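Local coordinates for protein putative ferredoxin (Hydrogenobacter thermophilus, PDB 7M1O) that binds a single [4Fe-4S] cluster and probably serves as a small ferredoxin that carries electrons between redox partners, at residues 2-8 with 66-72; 14-19 with 31-35; 21-26 with 54-59. One frame throughout, in Å; residues are numbered along the deposited sequence.

Contact 1 of 3, residues 2-8 with 66-72; sequences ALRTMVD and SIITEEV. With SF4 (iron/sulfur cluster), chain C.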
loop_
_atom_site.group_PDB
_atom_site.type_symbol
_atom_site.label_atom_id
_atom_site.label_comp_id
_atom_site.label_asym_id
_atom_site.label_seq_id
_atom_site.Cartn_x
_atom_site.Cartn_y
_atom_site.Cartn_z
ATOM N N ALA A 2 2.878 -16.029 1.001
ATOM C CA ALA A 2 1.915 -14.980 0.689
ATOM C C ALA A 2 2.495 -13.608 1.005
ATOM O O ALA A 2 3.493 -13.500 1.715
ATOM C CB ALA A 2 0.625 -15.200 1.461
ATOM N N LEU A 3 1.859 -12.567 0.477
ATOM C CA LEU A 3 2.330 -11.198 0.655
ATOM C C LEU A 3 1.267 -10.338 1.328
ATOM O O LEU A 3 0.089 -10.409 0.979
ATOM C CB LEU A 3 2.713 -10.594 -0.697
ATOM C CG LEU A 3 3.745 -9.466 -0.676
ATOM C CD1 LEU A 3 5.115 -10.002 -0.283
ATOM C CD2 LEU A 3 3.806 -8.772 -2.029
ATOM N N ARG A 4 1.690 -9.532 2.299
ATOM C CA ARG A 4 0.810 -8.547 2.922
ATOM C C ARG A 4 1.471 -7.175 2.892
ATOM O O ARG A 4 2.694 -7.072 2.796
ATOM C CB ARG A 4 0.461 -8.943 4.360
ATOM C CG ARG A 4 1.628 -8.971 5.337
ATOM C CD ARG A 4 1.124 -9.219 6.754
ATOM N NE ARG A 4 2.188 -9.159 7.752
ATOM C CZ ARG A 4 1.987 -9.255 9.062
ATOM N NH1 ARG A 4 0.759 -9.417 9.540
ATOM N NH2 ARG A 4 3.013 -9.191 9.898
ATOM N N THR A 5 0.659 -6.125 2.972
ATOM C CA THR A 5 1.163 -4.762 2.855
ATOM C C THR A 5 0.350 -3.791 3.711
ATOM O O THR A 5 -0.823 -4.034 4.005
ATOM C CB THR A 5 1.150 -4.291 1.379
ATOM O OG1 THR A 5 1.720 -2.980 1.275
ATOM C CG2 THR A 5 -0.270 -4.279 0.820
ATOM N N MET A 6 0.992 -2.701 4.124
ATOM C CA MET A 6 0.332 -1.646 4.886
ATOM C C MET A 6 0.914 -0.292 4.501
ATOM O O MET A 6 1.983 -0.224 3.895
ATOM C CB MET A 6 0.485 -1.875 6.397
ATOM C CG MET A 6 1.915 -1.754 6.939
ATOM S SD MET A 6 1.947 -1.449 8.721
ATOM C CE MET A 6 3.690 -1.615 9.091
ATOM N N VAL A 7 0.208 0.777 4.856
ATOM C CA VAL A 7 0.694 2.135 4.644
ATOM C C VAL A 7 0.888 2.831 5.983
ATOM O O VAL A 7 0.006 2.808 6.838
ATOM C CB VAL A 7 -0.276 2.962 3.771
ATOM C CG1 VAL A 7 0.195 4.409 3.654
ATOM C CG2 VAL A 7 -0.410 2.338 2.392
ATOM N N ASP A 8 2.055 3.440 6.158
ATOM C CA ASP A 8 2.342 4.236 7.343
ATOM C C ASP A 8 1.881 5.674 7.105
ATOM O O ASP A 8 2.569 6.435 6.425
ATOM C CB ASP A 8 3.837 4.195 7.667
ATOM C CG ASP A 8 4.157 4.779 9.029
ATOM O OD1 ASP A 8 3.315 5.516 9.581
ATOM O OD2 ASP A 8 5.258 4.501 9.547
ATOM N N SER A 66 6.765 4.736 2.987
ATOM C CA SER A 66 5.594 4.615 3.849
ATOM C C SER A 66 4.926 3.255 3.707
ATOM O O SER A 66 4.247 2.788 4.622
ATOM C CB SER A 66 4.579 5.714 3.527
ATOM O OG SER A 66 5.157 6.998 3.663
ATOM N N ILE A 67 5.113 2.627 2.552
ATOM C CA ILE A 67 4.511 1.330 2.291
ATOM C C ILE A 67 5.403 0.220 2.824
ATOM O O ILE A 67 6.538 0.044 2.377
ATOM C CB ILE A 67 4.258 1.112 0.790
ATOM C CG1 ILE A 67 3.406 2.258 0.238
ATOM C CG2 ILE A 67 3.573 -0.232 0.559
ATOM C CD1 ILE A 67 3.145 2.184 -1.245
ATOM N N ILE A 68 4.875 -0.518 3.793
ATOM C CA ILE A 68 5.567 -1.658 4.369
ATOM C C ILE A 68 4.948 -2.928 3.810
ATOM O O ILE A 68 3.738 -3.122 3.888
ATOM C CB ILE A 68 5.483 -1.657 5.904
ATOM C CG1 ILE A 68 5.790 -0.259 6.454
ATOM C CG2 ILE A 68 6.429 -2.694 6.494
ATOM C CD1 ILE A 68 7.089 0.343 5.958
ATOM N N THR A 69 5.789 -3.778 3.232
ATOM C CA THR A 69 5.346 -5.010 2.589
ATOM C C THR A 69 6.229 -6.154 3.062
ATOM O O THR A 69 7.424 -5.967 3.282
ATOM C CB THR A 69 5.409 -4.896 1.048
ATOM O OG1 THR A 69 4.499 -3.884 0.603
ATOM C CG2 THR A 69 5.054 -6.215 0.378
ATOM N N GLU A 70 5.646 -7.335 3.229
ATOM C CA GLU A 70 6.432 -8.484 3.655
ATOM C C GLU A 70 5.795 -9.812 3.270
ATOM O O GLU A 70 4.587 -9.907 3.052
ATOM C CB GLU A 70 6.664 -8.435 5.169
ATOM C CG GLU A 70 5.407 -8.238 5.995
ATOM C CD GLU A 70 5.697 -8.114 7.481
ATOM O OE1 GLU A 70 6.799 -7.650 7.846
ATOM O OE2 GLU A 70 4.820 -8.483 8.287
ATOM N N GLU A 71 6.641 -10.832 3.180
ATOM C CA GLU A 71 6.215 -12.189 2.872
ATOM C C GLU A 71 5.812 -12.907 4.152
ATOM O O GLU A 71 6.553 -12.898 5.135
ATOM C CB GLU A 71 7.336 -12.952 2.162
ATOM C CG GLU A 71 7.203 -12.993 0.649
ATOM C CD GLU A 71 6.126 -13.954 0.181
ATOM O OE1 GLU A 71 5.899 -14.977 0.862
ATOM O OE2 GLU A 71 5.503 -13.687 -0.867
ATOM N N VAL A 72 4.633 -13.523 4.136
ATOM C CA VAL A 72 4.122 -14.242 5.299
ATOM C C VAL A 72 3.667 -15.642 4.906
ATOM O O VAL A 72 3.399 -16.484 5.765
ATOM C CB VAL A 72 2.950 -13.486 5.956
ATOM C CG1 VAL A 72 3.434 -12.173 6.555
ATOM C CG2 VAL A 72 1.838 -13.238 4.950
ATOM O OXT VAL A 72 3.560 -15.963 3.722
HETATM FE FE1 SF4 C . 1.847 7.947 0.200
HETATM FE FE2 SF4 C . 3.900 6.342 -0.627
HETATM FE FE3 SF4 C . 2.808 8.157 -2.350
HETATM FE FE4 SF4 C . 1.367 5.956 -1.606
HETATM S S1 SF4 C . 3.306 5.981 -2.799
HETATM S S2 SF4 C . 0.621 8.107 -1.716
HETATM S S3 SF4 C . 2.060 5.706 0.555
HETATM S S4 SF4 C . 3.934 8.612 -0.420
#
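Arg-4 lays its extended side chain over Glu-70, the residue opposite it on the adjacent strand, and meets it in a salt bridge: Arg-4 NH2 to Glu-70 OE2 is 2.5 Å, and Arg-4 NE reaches the same Glu-70 OE2 at 2.8 Å. The long side chains of arginine and glutamate suit this face, where their charged ends can meet above the strands; Trp-44 adds a cation-pi partner to the guanidinium. Beneath, strands 3-7 and 67-71 run antiparallel at 166°. Arg-4 with Glu-70 and Met-6 with Ile-68 are hydrogen-bonded pairs, for example Arg-4 N to Glu-70 O at 3.0 Å and Met-6 N to Ile-68 O at 2.8 Å. Val-72 N to Ala-2 O at 2.7 Å and Asp-8 N to Ser-66 O at 2.8 Å carry the pairing past both strand ends, and Ala-2 N also donates to the C-terminal carboxylate, Val-72 OXT, at 2.8 Å. Leu-3, Thr-5, Val-7, Ile-67 and Thr-69 point to the other face. There Thr-5 OG1 and Thr-69 OG1 share a hydrogen bond of 3.0 Å, and each has a further partner, Tyr-26 and Thr-59 respectively. Ile-67 CG1 and Val-7 CG1 come within 3.7 and 3.8 Å of cluster sulfide S3, giving it an apolar wall. Helix 52-61 packs on this inner face, and strand 45-47 flanks strand 3-7 on its other edge.

Contact 2 of 3, residues 14-19 with 31-35; sequences SCELCY and DGIAE. With SF4 (iron/sulfur cluster), chain C.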
loop_
_atom_site.group_PDB
_atom_site.type_symbol
_atom_site.label_atom_id
_atom_site.label_comp_id
_atom_site.label_asym_id
_atom_site.label_seq_id
_atom_site.Cartn_x
_atom_site.Cartn_y
_atom_site.Cartn_z
ATOM N N SER A 14 1.334 11.861 0.297
ATOM C CA SER A 14 0.174 12.036 -0.575
ATOM C C SER A 14 0.565 12.226 -2.038
ATOM O O SER A 14 -0.050 13.016 -2.755
ATOM C CB SER A 14 -0.661 13.229 -0.105
ATOM O OG SER A 14 -1.084 13.054 1.235
ATOM N N CYS A 15 1.581 11.491 -2.477
ATOM C CA CYS A 15 2.084 11.621 -3.840
ATOM C C CYS A 15 1.182 10.916 -4.859
ATOM O O CYS A 15 1.340 11.101 -6.066
ATOM C CB CYS A 15 3.501 11.064 -3.927
ATOM S SG CYS A 15 3.566 9.289 -4.170
ATOM N N GLU A 16 0.257 10.101 -4.356
ATOM C CA GLU A 16 -0.792 9.456 -5.155
ATOM C C GLU A 16 -0.310 8.284 -6.013
ATOM O O GLU A 16 -1.093 7.718 -6.775
ATOM C CB GLU A 16 -1.491 10.480 -6.067
ATOM C CG GLU A 16 -1.928 11.764 -5.365
ATOM C CD GLU A 16 -2.922 12.583 -6.177
ATOM O OE1 GLU A 16 -3.405 12.092 -7.219
ATOM O OE2 GLU A 16 -3.227 13.723 -5.767
ATOM N N LEU A 17 0.956 7.901 -5.884
ATOM C CA LEU A 17 1.508 6.863 -6.752
ATOM C C LEU A 17 0.852 5.507 -6.523
ATOM O O LEU A 17 0.403 4.865 -7.471
ATOM C CB LEU A 17 3.020 6.734 -6.552
ATOM C CG LEU A 17 3.701 5.675 -7.428
ATOM C CD1 LEU A 17 3.561 6.014 -8.908
ATOM C CD2 LEU A 17 5.167 5.526 -7.052
ATOM N N CYS A 18 0.794 5.069 -5.270
ATOM C CA CYS A 18 0.358 3.707 -4.973
ATOM C C CYS A 18 -1.101 3.458 -5.346
ATOM O O CYS A 18 -1.416 2.418 -5.933
ATOM C CB CYS A 18 0.578 3.383 -3.494
ATOM S SG CYS A 18 -0.228 4.505 -2.339
ATOM N N TYR A 19 -1.997 4.391 -5.027
ATOM C CA TYR A 19 -3.412 4.137 -5.280
ATOM C C TYR A 19 -3.837 4.553 -6.684
ATOM O O TYR A 19 -4.942 4.233 -7.115
ATOM C CB TYR A 19 -4.309 4.807 -4.228
ATOM C CG TYR A 19 -4.081 6.269 -3.903
ATOM C CD1 TYR A 19 -3.505 6.639 -2.696
ATOM C CD2 TYR A 19 -4.506 7.277 -4.760
ATOM C CE1 TYR A 19 -3.321 7.963 -2.366
ATOM C CE2 TYR A 19 -4.324 8.614 -4.437
ATOM C CZ TYR A 19 -3.735 8.947 -3.235
ATOM O OH TYR A 19 -3.545 10.265 -2.894
ATOM N N ASP A 31 -8.040 12.381 2.309
ATOM C CA ASP A 31 -7.340 13.657 2.437
ATOM C C ASP A 31 -6.000 13.660 1.705
ATOM O O ASP A 31 -5.167 14.537 1.932
ATOM C CB ASP A 31 -7.121 13.989 3.915
ATOM C CG ASP A 31 -6.186 13.013 4.602
ATOM O OD1 ASP A 31 -6.005 11.889 4.084
ATOM O OD2 ASP A 31 -5.633 13.366 5.665
ATOM N N GLY A 32 -5.797 12.676 0.835
ATOM C CA GLY A 32 -4.560 12.559 0.082
ATOM C C GLY A 32 -3.681 11.420 0.562
ATOM O O GLY A 32 -2.955 10.818 -0.228
ATOM N N ILE A 33 -3.738 11.122 1.859
ATOM C CA ILE A 33 -2.944 10.036 2.428
ATOM C C ILE A 33 -3.497 8.692 1.977
ATOM O O ILE A 33 -4.711 8.500 1.905
ATOM C CB ILE A 33 -2.922 10.082 3.973
ATOM C CG1 ILE A 33 -2.345 11.413 4.469
ATOM C CG2 ILE A 33 -2.120 8.911 4.540
ATOM C CD1 ILE A 33 -0.872 11.618 4.156
ATOM N N ALA A 34 -2.597 7.762 1.677
ATOM C CA ALA A 34 -2.991 6.445 1.196
ATOM C C ALA A 34 -3.289 5.489 2.346
ATOM O O ALA A 34 -2.796 5.663 3.460
ATOM C CB ALA A 34 -1.903 5.865 0.308
ATOM N N GLU A 35 -4.111 4.485 2.061
ATOM C CA GLU A 35 -4.340 3.374 2.977
ATOM C C GLU A 35 -4.708 2.154 2.148
ATOM O O GLU A 35 -5.215 2.293 1.034
ATOM C CB GLU A 35 -5.444 3.698 3.989
ATOM C CG GLU A 35 -6.817 3.939 3.372
ATOM C CD GLU A 35 -7.887 4.223 4.413
ATOM O OE1 GLU A 35 -9.023 4.566 4.021
ATOM O OE2 GLU A 35 -7.593 4.102 5.621
HETATM FE FE1 SF4 C . 1.847 7.947 0.200
HETATM FE FE2 SF4 C . 3.900 6.342 -0.627
HETATM FE FE3 SF4 C . 2.808 8.157 -2.350
HETATM FE FE4 SF4 C . 1.367 5.956 -1.606
HETATM S S1 SF4 C . 3.306 5.981 -2.799
HETATM S S2 SF4 C . 0.621 8.107 -1.716
HETATM S S3 SF4 C . 2.060 5.706 0.555
HETATM S S4 SF4 C . 3.934 8.612 -0.420
HETATM O O HOH W 1 -2.455 15.405 2.482
#
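A loop entering helix 17-21 passes a turn leading into strand 34-36 without strand pairing, closest at Ser-14 and Ile-33, whose CA atoms are 4.8 Å apart. Gly-32 has phi 107° and psi -32°, where a CB would jam against the preceding carbonyl and crowd Ser-14 OG, so glycine suits the turn. Asp-31 OD1 accepts from Ile-33 N at 3.3 Å in an Asx turn, and Arg-29 pairs with that carboxylate in a salt bridge. Across the gap Tyr-19 OH donates to Gly-32 O at 2.8 Å, the ring being long enough to reach the turn from the helix. Water 1 joins Ser-14 OG (3.0 Å) to Asp-31 O (2.9 Å). Ala-34 CB lies 3.5 Å from the ring edge at Tyr-19 CD1 and 3.4 Å from Cys-18 SG; its methyl fits where a larger group would crowd the cluster, 3.8 Å from FE4. Cys-15 SG binds FE3 and Cys-18 SG binds FE4, each at 2.3 Å, and Glu-16 takes the N-cap position of the short helix that carries Cys-18. With Cys-12 and the remote Cys-62, which Pro-63 follows, these thiolates complete the CxxCxxC...CP cluster-binding motif of single-cluster [4Fe-4S] ferredoxins.

Contact 3 of 3, residues 21-26 with 54-59; sequences RVPEVY and EVKEVT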
loop_
_atom_site.group_PDB
_atom_site.type_symbol
_atom_site.label_atom_id
_atom_site.label_comp_id
_atom_site.label_asym_id
_atom_site.label_seq_id
_atom_site.Cartn_x
_atom_site.Cartn_y
_atom_site.Cartn_z
ATOM N N ARG A 21 -1.602 3.612 -9.191
ATOM C CA ARG A 21 -1.011 2.468 -9.873
ATOM C C ARG A 21 -1.734 1.168 -9.536
ATOM O O ARG A 21 -2.027 0.365 -10.422
ATOM C CB ARG A 21 0.470 2.349 -9.503
ATOM C CG ARG A 21 1.200 1.153 -10.115
ATOM C CD ARG A 21 1.774 1.474 -11.483
ATOM N NE ARG A 21 2.798 2.513 -11.411
ATOM C CZ ARG A 21 4.015 2.333 -10.905
ATOM N NH1 ARG A 21 4.373 1.153 -10.413
ATOM N NH2 ARG A 21 4.877 3.340 -10.884
ATOM N N VAL A 22 -2.007 0.962 -8.252
ATOM C CA VAL A 22 -2.601 -0.284 -7.780
ATOM C C VAL A 22 -3.859 0.001 -6.961
ATOM O O VAL A 22 -3.874 -0.193 -5.744
ATOM C CB VAL A 22 -1.598 -1.096 -6.929
ATOM C CG1 VAL A 22 -2.120 -2.506 -6.682
ATOM C CG2 VAL A 22 -0.240 -1.153 -7.616
ATOM N N PRO A 23 -4.926 0.464 -7.630
ATOM C CA PRO A 23 -6.189 0.746 -6.941
ATOM C C PRO A 23 -6.818 -0.512 -6.344
ATOM O O PRO A 23 -7.712 -0.412 -5.504
ATOM C CB PRO A 23 -7.072 1.336 -8.045
ATOM C CG PRO A 23 -6.488 0.833 -9.317
ATOM C CD PRO A 23 -5.012 0.742 -9.075
ATOM N N GLU A 24 -6.349 -1.679 -6.775
ATOM C CA GLU A 24 -6.805 -2.944 -6.211
ATOM C C GLU A 24 -6.365 -3.080 -4.754
ATOM O O GLU A 24 -7.017 -3.765 -3.967
ATOM C CB GLU A 24 -6.269 -4.131 -7.021
ATOM C CG GLU A 24 -6.620 -4.112 -8.507
ATOM C CD GLU A 24 -5.546 -3.461 -9.363
ATOM O OE1 GLU A 24 -4.840 -2.560 -8.864
ATOM O OE2 GLU A 24 -5.406 -3.857 -10.539
ATOM N N VAL A 25 -5.259 -2.422 -4.405
ATOM C CA VAL A 25 -4.643 -2.579 -3.089
ATOM C C VAL A 25 -4.691 -1.299 -2.255
ATOM O O VAL A 25 -4.913 -1.358 -1.046
ATOM C CB VAL A 25 -3.171 -3.033 -3.220
ATOM C CG1 VAL A 25 -2.509 -3.166 -1.851
ATOM C CG2 VAL A 25 -3.095 -4.352 -3.967
ATOM N N TYR A 26 -4.480 -0.151 -2.894
ATOM C CA TYR A 26 -4.402 1.123 -2.180
ATOM C C TYR A 26 -5.464 2.112 -2.647
ATOM O O TYR A 26 -5.898 2.077 -3.797
ATOM C CB TYR A 26 -3.015 1.744 -2.358
ATOM C CG TYR A 26 -1.886 0.793 -2.045
ATOM C CD1 TYR A 26 -1.466 0.587 -0.738
ATOM C CD2 TYR A 26 -1.241 0.097 -3.057
ATOM C CE1 TYR A 26 -0.435 -0.284 -0.450
ATOM C CE2 TYR A 26 -0.210 -0.774 -2.778
ATOM C CZ TYR A 26 0.189 -0.961 -1.474
ATOM O OH TYR A 26 1.215 -1.831 -1.198
ATOM N N GLU A 54 3.289 -5.990 -8.559
ATOM C CA GLU A 54 2.855 -4.598 -8.595
ATOM C C GLU A 54 3.032 -3.955 -7.220
ATOM O O GLU A 54 3.573 -2.854 -7.100
ATOM C CB GLU A 54 1.394 -4.498 -9.042
ATOM C CG GLU A 54 1.171 -4.800 -10.516
ATOM C CD GLU A 54 1.782 -3.752 -11.428
ATOM O OE1 GLU A 54 1.692 -2.549 -11.099
ATOM O OE2 GLU A 54 2.357 -4.131 -12.472
ATOM N N VAL A 55 2.579 -4.656 -6.187
ATOM C CA VAL A 55 2.713 -4.174 -4.817
ATOM C C VAL A 55 4.185 -4.014 -4.451
ATOM O O VAL A 55 4.570 -3.023 -3.833
ATOM C CB VAL A 55 2.014 -5.128 -3.818
ATOM C CG1 VAL A 55 2.448 -4.858 -2.376
ATOM C CG2 VAL A 55 0.507 -4.990 -3.941
ATOM N N LYS A 56 5.007 -4.985 -4.836
ATOM C CA LYS A 56 6.429 -4.937 -4.516
ATOM C C LYS A 56 7.101 -3.766 -5.223
ATOM O O LYS A 56 8.016 -3.147 -4.678
ATOM C CB LYS A 56 7.118 -6.252 -4.893
ATOM C CG LYS A 56 6.807 -7.403 -3.943
ATOM C CD LYS A 56 7.603 -8.656 -4.277
ATOM C CE LYS A 56 9.003 -8.603 -3.687
ATOM N NZ LYS A 56 9.767 -9.856 -3.944
ATOM N N GLU A 57 6.639 -3.460 -6.431
ATOM C CA GLU A 57 7.188 -2.346 -7.196
ATOM C C GLU A 57 6.868 -0.998 -6.553
ATOM O O GLU A 57 7.765 -0.178 -6.360
ATOM C CB GLU A 57 6.668 -2.377 -8.634
ATOM C CG GLU A 57 7.390 -3.381 -9.522
ATOM C CD GLU A 57 6.745 -3.530 -10.885
ATOM O OE1 GLU A 57 5.940 -2.653 -11.265
ATOM O OE2 GLU A 57 7.041 -4.527 -11.575
ATOM N N VAL A 58 5.603 -0.761 -6.218
ATOM C CA VAL A 58 5.222 0.519 -5.624
ATOM C C VAL A 58 5.832 0.675 -4.236
ATOM O O VAL A 58 6.049 1.791 -3.769
ATOM C CB VAL A 58 3.694 0.687 -5.520
ATOM C CG1 VAL A 58 3.065 0.669 -6.900
ATOM C CG2 VAL A 58 3.084 -0.387 -4.631
ATOM N N THR A 59 6.095 -0.448 -3.574
ATOM C CA THR A 59 6.763 -0.432 -2.280
ATOM C C THR A 59 8.165 0.163 -2.417
ATOM O O THR A 59 8.596 0.958 -1.580
ATOM C CB THR A 59 6.852 -1.849 -1.676
ATOM O OG1 THR A 59 5.530 -2.354 -1.441
ATOM C CG2 THR A 59 7.627 -1.837 -0.362
#
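Val-58, Arg-21 and Val-55 lose the most surface where the end of helix 17-21 and the turn after it meet helix 52-61. Val-58 sits between two partners, its CG1 3.8 Å from Val-22 CG2 and its CG2 3.8 Å from Tyr-26 CE2; a short branched side chain fills this gap. Three residues earlier, Val-55 CG2 touches Val-25 CG2 at 3.7 Å, and Tyr-26 OH, hydrogen-bonded to Thr-5 of strand 3-7, lies 3.5 Å from Val-55 CG1. Arg-21 suits the border: its aliphatic part packs against the helix, with CG 3.7 Å from Val-58 CG1, while its guanidinium forms a salt bridge with Glu-61. No hydrogen bond crosses between the segments; the turn is held by its own backbone, Val-25 N and Tyr-26 N both donating to Val-22 O at 2.9 Å. Strands 3-7 and 67-71 pack on the same side through Val-7 and Ile-67, Thr-5 touches Val-25 and Val-55, and strand 45-47 adds Met-45 against Val-25 and Val-47 against Val-55.

Overall arrangement
Contact 3 is the most buried, with five of its nine touching residues enclosed; contact 1 is nearly as central but has exposed ends, and contact 2 lies across the chain's centre from it, about 15 Å away between centres. Contact 1 relies on backbone pairing with charges on its outer face; contact 2 joins a cluster-ligating loop to a turn through one hydrogen bond, a water and close packing; contact 3 packs valines and a tyrosine, with Arg-21 and glutamates at its edge. Helix 17-21 begins within contact 2 and ends in contact 3. Tyr-26 links all three, since its hydroxyl is hydrogen-bonded to Thr-5 of contact 1 and its backbone carbonyl packs against Tyr-19 of contact 2. Both contacts 1 and 2 touch the cluster, and Ile-67 meets Cys-18 there.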